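Long-range contacts in DUF1780 domain-containing protein (Pseudomonas aeruginosa, PDB 1Y0K), which is of unknown function but belongs to the PD-(D/E)XK nuclease clan and is therefore probably an endonuclease-like protein: residues A[138-144]-A[169-175]; A[67-71]-A[121-125]; A[109-113]-A[156-160]; A[31-35]-A[47-51]; A[62-67]-A[189-193]. One frame throughout, in Å; residues are numbered along the deposited sequence.

Contact 1: A[138-144]-A[169-175]; sequences ELDLLAF and WRSLSMV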
# COMPACT_ATOMS: atom_id res chain seq x y z
N GLU A 138 -7.69 5.34 14.36
CA GLU A 138 -8.07 6.44 13.47
C GLU A 138 -7.20 6.47 12.21
O GLU A 138 -7.35 7.36 11.37
CB GLU A 138 -8.00 7.80 14.20
CG GLU A 138 -9.10 7.98 15.27
CD GLU A 138 -10.51 8.05 14.69
OE1 GLU A 138 -10.70 8.58 13.58
OE2 GLU A 138 -11.46 7.58 15.37
N LEU A 139 -6.32 5.47 12.09
CA LEU A 139 -5.33 5.46 11.02
C LEU A 139 -5.64 4.42 9.95
O LEU A 139 -5.94 3.26 10.26
CB LEU A 139 -3.92 5.22 11.59
CG LEU A 139 -3.38 6.23 12.62
CD1 LEU A 139 -1.97 5.84 13.08
CD2 LEU A 139 -3.39 7.66 12.07
N ASP A 140 -5.56 4.86 8.70
CA ASP A 140 -5.71 3.99 7.54
C ASP A 140 -4.34 3.73 6.93
O ASP A 140 -3.78 4.59 6.24
CB ASP A 140 -6.63 4.68 6.53
CG ASP A 140 -7.98 5.05 7.14
OD1 ASP A 140 -8.66 4.14 7.64
OD2 ASP A 140 -8.35 6.25 7.11
N LEU A 141 -3.78 2.57 7.21
CA LEU A 141 -2.43 2.26 6.76
C LEU A 141 -2.43 1.94 5.27
O LEU A 141 -3.32 1.25 4.78
CB LEU A 141 -1.83 1.10 7.57
CG LEU A 141 -1.24 1.45 8.95
CD1 LEU A 141 0.19 1.89 8.79
CD2 LEU A 141 -2.02 2.52 9.73
N LEU A 142 -1.43 2.46 4.57
CA LEU A 142 -1.29 2.27 3.13
C LEU A 142 0.16 1.98 2.78
O LEU A 142 1.02 2.86 2.90
CB LEU A 142 -1.79 3.50 2.36
CG LEU A 142 -1.72 3.44 0.83
CD1 LEU A 142 -2.53 2.25 0.28
CD2 LEU A 142 -2.21 4.77 0.22
N ALA A 143 0.43 0.74 2.39
CA ALA A 143 1.80 0.32 2.05
C ALA A 143 2.00 0.42 0.55
O ALA A 143 1.18 -0.11 -0.21
CB ALA A 143 2.03 -1.14 2.48
N PHE A 144 3.07 1.09 0.12
CA PHE A 144 3.50 0.99 -1.28
C PHE A 144 4.55 -0.12 -1.35
O PHE A 144 5.63 -0.02 -0.75
CB PHE A 144 4.06 2.30 -1.82
CG PHE A 144 4.46 2.22 -3.27
CD1 PHE A 144 3.50 2.40 -4.27
CD2 PHE A 144 5.77 1.93 -3.63
CE1 PHE A 144 3.85 2.30 -5.62
CE2 PHE A 144 6.13 1.83 -4.99
CZ PHE A 144 5.16 2.01 -5.97
N TRP A 169 -5.17 -0.85 13.84
CA TRP A 169 -5.42 0.11 12.74
C TRP A 169 -6.87 0.10 12.28
O TRP A 169 -7.54 -0.93 12.34
CB TRP A 169 -4.54 -0.22 11.51
CG TRP A 169 -3.15 -0.63 11.84
CD1 TRP A 169 -2.59 -1.87 11.62
CD2 TRP A 169 -2.14 0.17 12.45
NE1 TRP A 169 -1.28 -1.86 12.05
CE2 TRP A 169 -0.98 -0.63 12.58
CE3 TRP A 169 -2.10 1.49 12.92
CZ2 TRP A 169 0.20 -0.16 13.14
CZ3 TRP A 169 -0.93 1.96 13.48
CH2 TRP A 169 0.21 1.14 13.59
N ARG A 170 -7.35 1.24 11.78
CA ARG A 170 -8.70 1.30 11.23
C ARG A 170 -8.84 0.50 9.93
O ARG A 170 -9.87 -0.13 9.67
CB ARG A 170 -9.12 2.74 10.98
CG ARG A 170 -10.60 2.83 10.57
CD ARG A 170 -11.13 4.22 10.68
NE ARG A 170 -10.54 5.12 9.69
CZ ARG A 170 -10.82 6.42 9.64
NH1 ARG A 170 -11.67 6.94 10.53
NH2 ARG A 170 -10.26 7.20 8.73
N SER A 171 -7.78 0.53 9.12
CA SER A 171 -7.75 -0.17 7.84
C SER A 171 -6.29 -0.36 7.42
O SER A 171 -5.39 0.29 7.94
CB SER A 171 -8.53 0.61 6.77
OG SER A 171 -7.84 1.78 6.36
N LEU A 172 -6.09 -1.29 6.49
CA LEU A 172 -4.76 -1.53 5.95
C LEU A 172 -4.96 -1.90 4.50
O LEU A 172 -5.76 -2.77 4.19
CB LEU A 172 -4.06 -2.68 6.68
CG LEU A 172 -2.72 -3.18 6.12
CD1 LEU A 172 -1.65 -2.07 6.10
CD2 LEU A 172 -2.23 -4.36 6.93
N SER A 173 -4.21 -1.22 3.64
CA SER A 173 -4.26 -1.44 2.20
C SER A 173 -2.85 -1.49 1.65
O SER A 173 -1.91 -0.96 2.26
CB SER A 173 -5.04 -0.32 1.52
OG SER A 173 -6.34 -0.18 2.06
N MSE A 174 -2.70 -2.15 0.50
CA MSE A 174 -1.43 -2.20 -0.23
C MSE A 174 -1.63 -1.72 -1.67
O MSE A 174 -2.67 -1.95 -2.29
CB MSE A 174 -0.88 -3.63 -0.31
CG MSE A 174 -0.55 -4.32 0.99
SE MSE A 174 -0.04 -6.06 0.62
CE MSE A 174 -1.48 -6.72 -0.12
N VAL A 175 -0.60 -1.08 -2.20
CA VAL A 175 -0.58 -0.73 -3.61
C VAL A 175 0.86 -0.88 -4.11
O VAL A 175 1.80 -0.62 -3.38
CB VAL A 175 -1.14 0.69 -3.89
CG1 VAL A 175 -0.28 1.78 -3.23
CG2 VAL A 175 -1.27 0.95 -5.41
O HOH W 1 -6.08 1.62 4.18
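Residues 140-144 and 171-175 are parallel strands of the central sheet, axes 4.5 Å apart, in register from Asp-140 beside Ser-171 to Phe-144 beside Val-175. Backbone hydrogen bonds of 2.8-2.9 Å join Leu-141 N to Ser-171 O, Ser-173 N to Leu-141 O, Ala-143 N to Ser-173 O and Val-175 N to Ala-143 O. On the face of Leu-141, the Trp-169 indole offers a flat bed for a CH-pi contact, Leu-141 CG lying 4.0 Å from the five-membered-ring centroid. Leu-172 CD1 fits against Leu-141 CB (3.5 Å), and small Ala-143 sits opposite selenomethionine Met-174. On the other face a water lies between the small Ser-171 and Ser-173, 2.8 Å from each OG and from Leu-141 O. Leu-142 CD1 leans over Ser-173 CB (3.8 Å) and Val-175 CG1 meets Phe-144 CD1 (4.0 Å), beneath helix 26-40. Asp-140 binds Arg-170 in a two-pronged salt bridge (OD1 to NE 2.9 Å, OD2 to NH2 2.7 Å); Asp-140 OD1 also accepts from Ser-171 OG (2.8 Å), while Glu-138 adds charge attraction alone. With further bonds to Gly-66 N and Gly-64 O, the Asp-140/Arg-170 pair links strand 140-146 to the turn and start of strand 65-73 and to the residue leading into strand 171-175.

Contact 2: A[67-71]-A[121-125]; sequences FEVFF and TLRKK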
# COMPACT_ATOMS: atom_id res chain seq x y z
N PHE A 67 -4.49 8.64 5.80
CA PHE A 67 -3.55 7.68 5.22
C PHE A 67 -2.18 7.80 5.85
O PHE A 67 -1.52 8.85 5.75
CB PHE A 67 -3.43 7.87 3.71
CG PHE A 67 -4.59 7.32 2.92
CD1 PHE A 67 -4.99 5.99 3.05
CD2 PHE A 67 -5.25 8.13 2.00
CE1 PHE A 67 -6.06 5.48 2.30
CE2 PHE A 67 -6.30 7.63 1.23
CZ PHE A 67 -6.71 6.31 1.39
N GLU A 68 -1.77 6.71 6.50
CA GLU A 68 -0.44 6.58 7.08
C GLU A 68 0.36 5.73 6.09
O GLU A 68 0.15 4.52 5.96
CB GLU A 68 -0.56 5.90 8.44
CG GLU A 68 0.74 5.45 9.10
CD GLU A 68 1.54 6.57 9.70
OE1 GLU A 68 1.18 7.76 9.48
OE2 GLU A 68 2.53 6.25 10.40
N VAL A 69 1.25 6.39 5.36
CA VAL A 69 1.89 5.79 4.19
C VAL A 69 3.27 5.24 4.52
O VAL A 69 4.09 5.94 5.13
CB VAL A 69 1.98 6.82 3.04
CG1 VAL A 69 2.76 6.25 1.84
CG2 VAL A 69 0.56 7.24 2.62
N PHE A 70 3.53 3.99 4.15
CA PHE A 70 4.87 3.45 4.33
C PHE A 70 5.31 2.63 3.12
O PHE A 70 4.49 2.22 2.31
CB PHE A 70 4.99 2.67 5.64
CG PHE A 70 4.18 1.40 5.70
CD1 PHE A 70 4.81 0.16 5.59
CD2 PHE A 70 2.80 1.44 5.90
CE1 PHE A 70 4.08 -1.03 5.67
CE2 PHE A 70 2.04 0.25 5.97
CZ PHE A 70 2.68 -0.99 5.85
N PHE A 71 6.63 2.44 3.00
CA PHE A 71 7.22 1.80 1.83
C PHE A 71 7.84 0.47 2.18
O PHE A 71 8.58 0.36 3.18
CB PHE A 71 8.23 2.73 1.16
CG PHE A 71 7.61 4.01 0.67
CD1 PHE A 71 7.41 5.08 1.54
CD2 PHE A 71 7.22 4.14 -0.66
CE1 PHE A 71 6.80 6.27 1.09
CE2 PHE A 71 6.63 5.31 -1.12
CZ PHE A 71 6.42 6.38 -0.24
N THR A 121 7.79 -3.28 9.61
CA THR A 121 7.44 -1.87 9.74
C THR A 121 6.17 -1.67 10.56
O THR A 121 6.11 -0.79 11.42
CB THR A 121 7.34 -1.21 8.34
OG1 THR A 121 8.64 -1.22 7.74
CG2 THR A 121 6.89 0.24 8.45
N LEU A 122 5.15 -2.50 10.30
CA LEU A 122 3.91 -2.39 11.06
C LEU A 122 4.11 -2.62 12.56
O LEU A 122 3.51 -1.92 13.38
CB LEU A 122 2.81 -3.28 10.50
CG LEU A 122 2.22 -2.76 9.17
CD1 LEU A 122 1.21 -3.75 8.63
CD2 LEU A 122 1.54 -1.38 9.34
N ARG A 123 4.98 -3.57 12.92
CA ARG A 123 5.32 -3.82 14.33
C ARG A 123 5.98 -2.60 14.98
O ARG A 123 5.64 -2.24 16.11
CB ARG A 123 6.24 -5.05 14.47
CG ARG A 123 5.53 -6.36 14.13
CD ARG A 123 6.50 -7.53 14.03
NE ARG A 123 5.83 -8.73 13.52
CZ ARG A 123 6.42 -9.66 12.78
NH1 ARG A 123 7.70 -9.56 12.46
NH2 ARG A 123 5.71 -10.70 12.35
N LYS A 124 6.92 -1.98 14.27
CA LYS A 124 7.63 -0.80 14.76
C LYS A 124 6.67 0.36 14.95
O LYS A 124 6.70 1.05 15.99
CB LYS A 124 8.75 -0.39 13.81
CG LYS A 124 9.95 -1.33 13.76
CD LYS A 124 11.01 -0.77 12.79
CE LYS A 124 12.27 -1.64 12.74
NZ LYS A 124 13.14 -1.46 13.94
N LYS A 125 5.80 0.59 13.96
CA LYS A 125 4.78 1.65 14.08
C LYS A 125 3.83 1.41 15.24
O LYS A 125 3.58 2.31 16.05
CB LYS A 125 3.96 1.77 12.80
CG LYS A 125 4.67 2.39 11.63
CD LYS A 125 3.64 2.66 10.53
CE LYS A 125 4.25 3.35 9.32
NZ LYS A 125 4.75 4.72 9.64
O HOH W 2 4.27 7.13 7.40
O HOH W 3 8.81 -1.76 5.15
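Helix 119-132 lies across one face of the central sheet, its 121-125 turn crossing strand 67-71 at 137° with the axes 10.7 Å apart. Thr-121 opens the contact, its CG2 3.5 Å from Phe-70 CD1, while a water joins its OG1 to Phe-71 O. Leu-122 bends its end inward, bringing CD2 to 3.7 Å from Phe-70 CZ; it also packs on Leu-141 of the next strand. Lys-125, one turn after Thr-121, returns to the strand: CE passes 3.8 Å from Phe-70 CB, and NZ donates to Glu-68 OE2 at 2.8 Å in a salt bridge, although the placement of that oxygen is less certain. Asp-59 lies close to the same carboxylate. In the PD-(D/E)XK clan an aspartate, an acidic strand residue and a lysine two positions later form the core motif. Asp-59 and Glu-68 are consistent with the first two places, whereas Phe-70 stands where the lysine would be expected. Lys-125, from the helix, could supply a positive charge beside Glu-68, though no catalytic role is established.

Contact 3: A[109-113]-A[156-160]; sequences IAAAE and TPFPP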
# COMPACT_ATOMS: atom_id res chain seq x y z
N ILE A 109 6.12 -14.76 -5.39
CA ILE A 109 5.93 -14.88 -3.95
C ILE A 109 4.44 -15.02 -3.63
O ILE A 109 3.64 -14.25 -4.14
CB ILE A 109 6.59 -13.63 -3.24
CG1 ILE A 109 6.52 -13.73 -1.72
CG2 ILE A 109 6.00 -12.32 -3.74
CD1 ILE A 109 7.29 -12.60 -1.01
N ALA A 110 4.09 -16.01 -2.81
CA ALA A 110 2.70 -16.22 -2.40
C ALA A 110 2.15 -14.98 -1.70
O ALA A 110 2.89 -14.22 -1.07
CB ALA A 110 2.57 -17.45 -1.50
N ALA A 111 0.84 -14.78 -1.81
CA ALA A 111 0.19 -13.62 -1.21
C ALA A 111 0.46 -13.55 0.29
O ALA A 111 0.64 -12.46 0.83
CB ALA A 111 -1.31 -13.65 -1.48
N ALA A 112 0.49 -14.71 0.95
CA ALA A 112 0.76 -14.79 2.38
C ALA A 112 2.13 -14.21 2.70
O ALA A 112 2.28 -13.42 3.64
CB ALA A 112 0.65 -16.25 2.85
N GLU A 113 3.14 -14.61 1.93
CA GLU A 113 4.51 -14.15 2.14
C GLU A 113 4.65 -12.66 1.78
O GLU A 113 5.36 -11.93 2.47
CB GLU A 113 5.51 -15.00 1.34
CG GLU A 113 5.90 -16.34 1.97
CD GLU A 113 4.78 -17.37 2.01
OE1 GLU A 113 3.85 -17.30 1.18
OE2 GLU A 113 4.84 -18.27 2.88
N THR A 156 -2.53 -17.34 -5.66
CA THR A 156 -2.56 -17.71 -4.25
C THR A 156 -3.46 -16.74 -3.48
O THR A 156 -3.52 -15.55 -3.80
CB THR A 156 -1.14 -17.74 -3.64
OG1 THR A 156 -0.56 -16.43 -3.67
CG2 THR A 156 -0.24 -18.69 -4.44
N PRO A 157 -4.21 -17.25 -2.50
CA PRO A 157 -5.14 -16.40 -1.76
C PRO A 157 -4.49 -15.61 -0.62
O PRO A 157 -3.52 -16.07 -0.04
CB PRO A 157 -6.14 -17.41 -1.19
CG PRO A 157 -5.39 -18.68 -1.05
CD PRO A 157 -4.26 -18.66 -2.06
N PHE A 158 -5.01 -14.42 -0.33
CA PHE A 158 -4.55 -13.65 0.84
C PHE A 158 -5.16 -14.20 2.12
O PHE A 158 -6.39 -14.25 2.25
CB PHE A 158 -4.90 -12.18 0.70
CG PHE A 158 -4.01 -11.44 -0.24
CD1 PHE A 158 -4.25 -11.47 -1.61
CD2 PHE A 158 -2.92 -10.72 0.25
CE1 PHE A 158 -3.42 -10.79 -2.50
CE2 PHE A 158 -2.08 -10.03 -0.64
CZ PHE A 158 -2.33 -10.06 -2.00
N PRO A 159 -4.31 -14.63 3.08
CA PRO A 159 -4.84 -15.12 4.34
C PRO A 159 -5.36 -13.96 5.18
O PRO A 159 -4.97 -12.81 4.94
CB PRO A 159 -3.62 -15.77 5.00
CG PRO A 159 -2.47 -15.02 4.47
CD PRO A 159 -2.83 -14.66 3.06
N PRO A 160 -6.26 -14.24 6.15
CA PRO A 160 -6.69 -13.19 7.07
C PRO A 160 -5.48 -12.47 7.68
O PRO A 160 -4.54 -13.14 8.11
CB PRO A 160 -7.45 -13.96 8.16
CG PRO A 160 -7.98 -15.16 7.45
CD PRO A 160 -6.92 -15.52 6.43
O HOH W 4 -0.90 -17.15 -0.10
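This is a surface contact in which a proline-rich loop braces the N-terminus of a short helix, just past the C-terminal ends of the two strands, 107-110 and 150-153, that form a small parallel sheet. Strand 107-110 passes, with Ala-110 at the N-cap position, into helix 111-116; residues 156-160 follow the second strand in an extended, polyproline-like course. The two segments leave their paired strands side by side, and CA atoms come as near as 5.2 Å, between Ala-111 and Phe-158. Ala-110 has no side-chain oxygen with which to serve the exposed amides of the first turn, and the loop supplies one: Ala-111 N donates to Thr-156 OG1 at 2.9 Å and 165°. Thr-156 OG1 is also hydrogen-bonded to Asp-153 O, so the one hydroxyl links the helix start to the loop backbone. Ala-111 is the most deeply covered residue. Its CB stands almost directly above the centre of the Phe-158 ring in a CH-pi contact, 3.5 Å from the centroid and 3° off the normal. Pro-159 closes the outer side, with CG 3.7 Å from Ala-112 CB, and its carbonyl oxygen is bonded to Gln-115 farther along the helix. The second amide of the turn is served indirectly: a water accepts from Ala-112 N at 3.0 Å and donates to Pro-157 O at 2.8 Å.

Contact 4: A[31-35]-A[47-51]; sequences RWVCQ and QEDFA
Residues 31-35 form one turn of alpha-helix (phi/psi near -60/-45) closed by Gln-35 N to Arg-31 O at 2.8 Å. Residues 47-49 make a 3-10 turn, with a weak 3.4 Å bond from Phe-50 N to Gln-47 O, before the chain extends at Phe-50 (-93/136) and Ala-51 (-144/156). The closest CA atoms are those of Arg-31 and Phe-50, 7.3 Å apart. The layout is that of a helix lying on a sheet: helix 26-40 covers one face, and the chain returns to the short, weakly bonded outermost strand at about 50-51, which inserts Phe-50 beneath the helix. Phe-50 (chi1 m, chi2 97°) directs its ring to residues 31, 34 and 35. Arg-31 CG lies 3.8 Å from Phe-50 CG in an off-centre CH-pi contact, Cys-34 CB 4.2 Å from Phe-50 CE2, and Gln-35 CG 3.6 Å from Phe-50 CZ. Arg-31 (t, t, p) carries its guanidinium past the ring to a salt bridge with Asp-28. The end of Gln-47 (t, p) comes near Arg-31, NE2 3.3 Å from Arg-31 NE, two donors that do not bond.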
# COMPACT_ATOMS: atom_id res chain seq x y z
N ARG A 31 1.77 11.54 -1.04
CA ARG A 31 0.56 11.91 -1.79
C ARG A 31 0.48 11.11 -3.10
O ARG A 31 -0.59 10.64 -3.49
CB ARG A 31 0.55 13.41 -2.09
CG ARG A 31 -0.82 13.92 -2.51
CD ARG A 31 -0.74 15.12 -3.41
NE ARG A 31 -0.06 14.76 -4.65
CZ ARG A 31 1.17 15.13 -4.96
NH1 ARG A 31 1.71 14.70 -6.09
NH2 ARG A 31 1.86 15.93 -4.16
N TRP A 32 1.63 10.93 -3.76
CA TRP A 32 1.69 10.17 -5.00
C TRP A 32 1.18 8.75 -4.75
O TRP A 32 0.39 8.24 -5.53
CB TRP A 32 3.13 10.19 -5.55
CG TRP A 32 3.40 9.32 -6.77
CD1 TRP A 32 3.39 9.72 -8.07
CD2 TRP A 32 3.79 7.94 -6.77
NE1 TRP A 32 3.72 8.66 -8.90
CE2 TRP A 32 3.97 7.56 -8.12
CE3 TRP A 32 3.99 6.98 -5.76
CZ2 TRP A 32 4.34 6.26 -8.49
CZ3 TRP A 32 4.37 5.68 -6.12
CH2 TRP A 32 4.54 5.33 -7.48
N VAL A 33 1.61 8.12 -3.66
CA VAL A 33 1.13 6.77 -3.32
C VAL A 33 -0.40 6.75 -3.17
O VAL A 33 -1.08 5.87 -3.71
CB VAL A 33 1.80 6.23 -2.04
CG1 VAL A 33 1.12 4.93 -1.59
CG2 VAL A 33 3.29 5.98 -2.28
N CYS A 34 -0.92 7.72 -2.43
CA CYS A 34 -2.36 7.85 -2.25
C CYS A 34 -3.07 8.00 -3.60
O CYS A 34 -4.08 7.35 -3.84
CB CYS A 34 -2.70 9.02 -1.32
SG CYS A 34 -2.11 8.76 0.38
N GLN A 35 -2.55 8.85 -4.48
CA GLN A 35 -3.17 9.01 -5.80
C GLN A 35 -3.19 7.71 -6.59
O GLN A 35 -4.21 7.36 -7.18
CB GLN A 35 -2.48 10.10 -6.61
CG GLN A 35 -2.83 11.50 -6.16
CD GLN A 35 -2.27 12.54 -7.12
OE1 GLN A 35 -2.51 12.48 -8.33
NE2 GLN A 35 -1.52 13.47 -6.59
N GLN A 47 -7.21 17.59 -6.93
CA GLN A 47 -5.92 17.81 -6.27
C GLN A 47 -6.07 18.43 -4.89
O GLN A 47 -5.31 18.10 -3.97
CB GLN A 47 -5.01 18.67 -7.14
CG GLN A 47 -3.54 18.44 -6.89
CD GLN A 47 -3.12 17.02 -7.25
OE1 GLN A 47 -3.50 16.48 -8.30
NE2 GLN A 47 -2.33 16.41 -6.38
N GLU A 48 -7.04 19.33 -4.75
CA GLU A 48 -7.34 20.03 -3.49
C GLU A 48 -7.84 19.10 -2.38
O GLU A 48 -7.85 19.48 -1.20
CB GLU A 48 -8.37 21.14 -3.74
CG GLU A 48 -9.58 20.68 -4.55
CD GLU A 48 -9.45 20.96 -6.06
OE1 GLU A 48 -8.34 20.85 -6.65
OE2 GLU A 48 -10.50 21.27 -6.67
N ASP A 49 -8.25 17.88 -2.74
CA ASP A 49 -8.74 16.92 -1.75
C ASP A 49 -7.67 16.37 -0.79
O ASP A 49 -8.01 15.83 0.26
CB ASP A 49 -9.45 15.74 -2.41
CG ASP A 49 -10.71 16.14 -3.16
OD1 ASP A 49 -11.34 17.16 -2.78
OD2 ASP A 49 -11.07 15.42 -4.11
N PHE A 50 -6.39 16.48 -1.16
CA PHE A 50 -5.32 15.98 -0.30
C PHE A 50 -4.79 17.09 0.61
O PHE A 50 -4.58 18.22 0.16
CB PHE A 50 -4.17 15.41 -1.14
CG PHE A 50 -4.62 14.37 -2.11
CD1 PHE A 50 -4.88 14.70 -3.44
CD2 PHE A 50 -4.82 13.06 -1.69
CE1 PHE A 50 -5.31 13.74 -4.33
CE2 PHE A 50 -5.25 12.10 -2.57
CZ PHE A 50 -5.50 12.43 -3.90
N ALA A 51 -4.59 16.76 1.88
CA ALA A 51 -4.03 17.70 2.83
C ALA A 51 -3.12 16.99 3.82
O ALA A 51 -3.24 15.79 4.04
CB ALA A 51 -5.15 18.44 3.56

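Contact 5: A[62-67]-A[189-193]; sequences FKGAGF and APEFL
Phe-192, Pro-190 and Phe-67 carry the largest buried areas here. Their setting is a tight hairpin, Phe-62 to Ala-65 forming a type I' turn with Lys-63 at 40/55 and Gly-64 at 92/-22; Ala-65 N bonds to Phe-62 O at 2.8 Å and Phe-62 N to Ala-65 O at 3.1 Å. Opposite, Ala-189 and Pro-190 (-44/142) are extended, Pro-190 is the N-cap, and helix 191-194 begins at Glu-191. The nearest CA atoms are those of Ala-65 and Pro-190, 6.0 Å apart. Phe-192 (chi1 p, chi2 86°) extends its ring toward the hairpin so that CZ touches three residues: Phe-62 CD2 at 3.8 Å, Ala-65 CB at 4.0 Å and Phe-67 CZ at 3.8 Å. Phe-62 (chi1 t) turns its edge to the Phe-192 face in an offset edge-to-face pair, with centroids 5.7 Å apart and planes at 72°. Phe-67 (chi1 m) meets the Phe-192 ring near its plane. Pro-190, ring pucker C-gamma exo, sets CG over the turn, 3.6 Å from Ala-65 N and 3.8 Å from Ala-65 CB. Glycine suits position 64, because a CB there would jam against the Lys-63 carbonyl oxygen. The segments meet by apolar and aromatic packing, and the arrangement is a two-residue type I' beta-hairpin, joining strands 60-62 and 65-73 of the central sheet, against which the start of helix 191-194 packs through Pro-190 and Phe-192.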
# COMPACT_ATOMS: atom_id res chain seq x y z
N PHE A 62 -7.53 12.48 3.16
CA PHE A 62 -8.38 12.49 1.97
C PHE A 62 -9.78 12.04 2.34
O PHE A 62 -9.97 10.88 2.69
CB PHE A 62 -7.81 11.57 0.88
CG PHE A 62 -8.73 11.38 -0.30
CD1 PHE A 62 -8.83 12.35 -1.28
CD2 PHE A 62 -9.50 10.23 -0.41
CE1 PHE A 62 -9.71 12.19 -2.37
CE2 PHE A 62 -10.37 10.05 -1.50
CZ PHE A 62 -10.47 11.03 -2.48
N LYS A 63 -10.74 12.95 2.24
CA LYS A 63 -12.17 12.63 2.45
C LYS A 63 -12.46 11.65 3.61
O LYS A 63 -13.10 10.59 3.42
CB LYS A 63 -12.80 12.11 1.16
CG LYS A 63 -12.69 13.09 0.01
CD LYS A 63 -13.39 12.55 -1.24
CE LYS A 63 -13.31 13.58 -2.36
NZ LYS A 63 -14.26 13.31 -3.48
N GLY A 64 -11.97 11.99 4.79
CA GLY A 64 -12.23 11.18 5.96
C GLY A 64 -11.17 10.13 6.23
O GLY A 64 -11.05 9.65 7.37
N ALA A 65 -10.41 9.75 5.20
CA ALA A 65 -9.27 8.84 5.38
C ALA A 65 -8.09 9.57 6.00
O ALA A 65 -7.85 10.74 5.72
CB ALA A 65 -8.85 8.20 4.04
N GLY A 66 -7.36 8.85 6.85
CA GLY A 66 -6.12 9.36 7.43
C GLY A 66 -5.04 8.40 6.98
O GLY A 66 -4.70 7.45 7.69
N PHE A 67 -4.49 8.64 5.80
CA PHE A 67 -3.55 7.68 5.22
C PHE A 67 -2.18 7.80 5.85
O PHE A 67 -1.52 8.85 5.75
CB PHE A 67 -3.43 7.87 3.71
CG PHE A 67 -4.59 7.32 2.92
CD1 PHE A 67 -4.99 5.99 3.05
CD2 PHE A 67 -5.25 8.13 2.00
CE1 PHE A 67 -6.06 5.48 2.30
CE2 PHE A 67 -6.30 7.63 1.23
CZ PHE A 67 -6.71 6.31 1.39
N ALA A 189 -14.20 3.06 8.80
CA ALA A 189 -13.35 3.45 7.68
C ALA A 189 -14.17 4.07 6.56
O ALA A 189 -15.35 3.74 6.42
CB ALA A 189 -12.56 2.24 7.17
N PRO A 190 -13.57 5.00 5.80
CA PRO A 190 -14.23 5.56 4.61
C PRO A 190 -14.90 4.49 3.76
O PRO A 190 -14.37 3.39 3.60
CB PRO A 190 -13.06 6.17 3.85
CG PRO A 190 -12.16 6.65 4.91
CD PRO A 190 -12.25 5.62 6.02
N GLU A 191 -16.05 4.83 3.20
CA GLU A 191 -16.82 3.85 2.44
C GLU A 191 -16.06 3.29 1.23
O GLU A 191 -16.22 2.11 0.91
CB GLU A 191 -18.16 4.46 2.01
CG GLU A 191 -19.09 3.50 1.31
CD GLU A 191 -20.09 4.23 0.45
OE1 GLU A 191 -19.71 5.27 -0.14
OE2 GLU A 191 -21.25 3.78 0.37
N PHE A 192 -15.21 4.10 0.60
CA PHE A 192 -14.44 3.63 -0.56
C PHE A 192 -13.48 2.50 -0.21
O PHE A 192 -13.20 1.64 -1.04
CB PHE A 192 -13.76 4.77 -1.34
CG PHE A 192 -12.59 5.42 -0.63
CD1 PHE A 192 -11.30 4.88 -0.73
CD2 PHE A 192 -12.77 6.59 0.10
CE1 PHE A 192 -10.22 5.48 -0.07
CE2 PHE A 192 -11.69 7.21 0.76
CZ PHE A 192 -10.41 6.65 0.67
N LEU A 193 -12.99 2.48 1.02
CA LEU A 193 -12.19 1.35 1.50
C LEU A 193 -13.05 0.10 1.70
O LEU A 193 -12.74 -0.97 1.19
CB LEU A 193 -11.44 1.72 2.78
CG LEU A 193 -10.33 2.75 2.59
CD1 LEU A 193 -9.74 3.18 3.93
CD2 LEU A 193 -9.23 2.22 1.65

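Contacts 1, 2 and 4 are buried, contact 5 is partly so, and contact 3 lies at the surface, beside the separate two-stranded sheet. Strand 65-73 unites contacts 2 and 5, which share Phe-67, and it borders strand 140-146 of contact 1. Helix 119-132 in contact 2 and helix 26-40 in contact 4 cover opposite faces of the central sheet. Backbone hydrogen bonding dominates contact 1, contacts 4 and 5 rest on aromatic and aliphatic packing, and contact 2 pairs a salt bridge with apolar packing. Contact 3, about 29 Å from contact 4 between centres, relies on one hydroxyl, one water and an alanine over a phenylalanine ring, yet Phe-158 still touches Met-174 of contact 1.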